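Local coordinates for CCHC-type domain-containing protein (Trypanosoma brucei brucei, PDB 7C45) that binds RNA and probably acts as a 3'-5' exoribonuclease of the RNase D type, trimming guide RNAs, at residues W175-R178 with P179-H183. Numbering follows the deposited sequence.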
loop_
_atom_site.group_PDB
_atom_site.type_symbol
_atom_site.label_atom_id
_atom_site.label_comp_id
_atom_site.label_asym_id
_atom_site.label_seq_id
_atom_site.Cartn_x
_atom_site.Cartn_y
_atom_site.Cartn_z
ATOM N N TRP A 175 17.633 -6.859 -6.686
ATOM C CA TRP A 175 17.698 -5.403 -6.728
ATOM C C TRP A 175 19.102 -4.861 -6.506
ATOM O O TRP A 175 19.265 -3.647 -6.312
ATOM C CB TRP A 175 16.723 -4.814 -5.701
ATOM C CG TRP A 175 15.299 -5.079 -6.076
ATOM C CD1 TRP A 175 14.487 -6.054 -5.573
ATOM C CD2 TRP A 175 14.534 -4.394 -7.071
ATOM N NE1 TRP A 175 13.255 -6.005 -6.172
ATOM C CE2 TRP A 175 13.258 -5.002 -7.110
ATOM C CE3 TRP A 175 14.800 -3.320 -7.931
ATOM C CZ2 TRP A 175 12.254 -4.569 -7.964
ATOM C CZ3 TRP A 175 13.810 -2.900 -8.795
ATOM C CH2 TRP A 175 12.543 -3.514 -8.798
ATOM N N ASP A 176 20.111 -5.716 -6.560
ATOM C CA ASP A 176 21.487 -5.273 -6.404
ATOM C C ASP A 176 22.134 -4.820 -7.709
ATOM O O ASP A 176 23.148 -4.117 -7.665
ATOM C CB ASP A 176 22.342 -6.393 -5.802
ATOM C CG ASP A 176 22.331 -7.673 -6.642
ATOM O OD1 ASP A 176 21.284 -8.042 -7.218
ATOM O OD2 ASP A 176 23.385 -8.317 -6.688
ATOM N N ILE A 177 21.594 -5.218 -8.857
ATOM C CA ILE A 177 22.287 -4.970 -10.112
ATOM C C ILE A 177 22.224 -3.489 -10.444
ATOM O O ILE A 177 21.212 -2.816 -10.205
ATOM C CB ILE A 177 21.697 -5.813 -11.255
ATOM C CG1 ILE A 177 20.204 -5.544 -11.409
ATOM C CG2 ILE A 177 21.955 -7.291 -11.044
ATOM C CD1 ILE A 177 19.628 -6.149 -12.670
ATOM N N ARG A 178 23.327 -2.971 -10.976
ATOM C CA ARG A 178 23.381 -1.591 -11.460
ATOM C C ARG A 178 24.105 -1.568 -12.803
ATOM O O ARG A 178 25.115 -2.235 -12.985
ATOM C CB ARG A 178 24.086 -0.667 -10.467
ATOM C CG ARG A 178 23.311 -0.386 -9.191
ATOM C CD ARG A 178 21.957 0.261 -9.494
ATOM N NE ARG A 178 21.250 0.633 -8.276
ATOM C CZ ARG A 178 20.551 -0.217 -7.525
ATOM N NH1 ARG A 178 20.455 -1.489 -7.869
ATOM N NH2 ARG A 178 19.938 0.218 -6.440
ATOM N N PRO A 179 23.576 -0.824 -13.761
ATOM C CA PRO A 179 22.324 -0.085 -13.720
ATOM C C PRO A 179 21.140 -1.029 -13.666
ATOM O O PRO A 179 21.236 -2.149 -14.148
ATOM C CB PRO A 179 22.321 0.684 -15.044
ATOM C CG PRO A 179 23.157 -0.176 -15.950
ATOM C CD PRO A 179 24.223 -0.744 -15.077
ATOM N N LEU A 180 20.039 -0.578 -13.064
ATOM C CA LEU A 180 18.806 -1.349 -13.102
ATOM C C LEU A 180 18.193 -1.249 -14.496
ATOM O O LEU A 180 18.039 -0.140 -15.021
ATOM C CB LEU A 180 17.834 -0.837 -12.052
ATOM C CG LEU A 180 18.184 -1.160 -10.584
ATOM C CD1 LEU A 180 17.416 -0.261 -9.630
ATOM C CD2 LEU A 180 17.924 -2.634 -10.271
ATOM N N PRO A 181 17.831 -2.365 -15.121
ATOM C CA PRO A 181 17.162 -2.284 -16.424
ATOM C C PRO A 181 15.876 -1.476 -16.336
ATOM O O PRO A 181 15.255 -1.370 -15.276
ATOM C CB PRO A 181 16.882 -3.750 -16.772
ATOM C CG PRO A 181 17.868 -4.516 -15.991
ATOM C CD PRO A 181 18.014 -3.762 -14.702
ATOM N N ASP A 182 15.489 -0.895 -17.469
ATOM C CA ASP A 182 14.281 -0.077 -17.508
ATOM C C ASP A 182 13.077 -0.787 -16.903
ATOM O O ASP A 182 12.306 -0.181 -16.150
ATOM C CB ASP A 182 13.980 0.331 -18.951
ATOM C CG ASP A 182 15.086 1.145 -19.557
ATOM O OD1 ASP A 182 15.973 1.577 -18.789
ATOM O OD2 ASP A 182 15.062 1.357 -20.790
ATOM N N HIS A 183 12.884 -2.069 -17.226
ATOM C CA HIS A 183 11.695 -2.748 -16.740
ATOM C C HIS A 183 11.761 -3.022 -15.239
ATOM O O HIS A 183 10.714 -3.152 -14.609
ATOM C CB HIS A 183 11.451 -4.043 -17.523
ATOM C CG HIS A 183 12.590 -5.012 -17.480
ATOM N ND1 HIS A 183 13.710 -4.879 -18.269
ATOM C CD2 HIS A 183 12.771 -6.142 -16.759
ATOM C CE1 HIS A 183 14.539 -5.876 -18.027
ATOM N NE2 HIS A 183 13.994 -6.656 -17.112
#
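Leu180 and Arg178 lie side by side and point the same way, with the isobutyl group of Leu180 against one face of the guanidinium. Leu180 CD1 stands 3.7 Å above the plane of the Arg178 guanidinium, over its centre, and Leu180 CG comes to 3.6 Å from Arg178 NH1. A bend at chi2 (-59°) brings the guanidinium back to the carbonyls of Trp175 and Ile177. There Arg178 NH1 donates two hydrogen bonds, to Trp175 O at 2.9 Å and to Ile177 O at 2.8 Å. Both acceptors lie within 8° of the guanidinium plane, whereas NH1 sits above each carbonyl plane, so neither bond follows a lone pair. The other methyl of Leu180, CD2, is 3.3 Å from Ile177 O. Leu180 and Trp175 cross at about a right angle, Leu180 CD2 reaching Trp175 CE3 at 4.0 Å. Ile177 and Pro181 also cross at about a right angle, with Ile177 CD1 3.5 Å from Pro181 CD; chi1 of Ile177 (57°) sets CG1 between the backbone N and carbonyl carbon. A cis peptide precedes Pro179, and Pro181 is the N-cap of helix 182-202. Outside these residues, Asp74 forms a salt bridge with Arg178 NE and Ser58 OG a hydrogen bond with Arg178 NH2, while Trp175 packs on a phosphate of the bound RNA. Two carbonyls, a hydroxyl and a carboxylate thus fix the rotation of one guanidinium, which probably stays charged. Arg178 NH1 holds the carbonyl of Trp175, whose side chain is about 4 Å from that of the calcium ligand Glu43, consistent with a link between the cis-proline turn and the RNA-binding site.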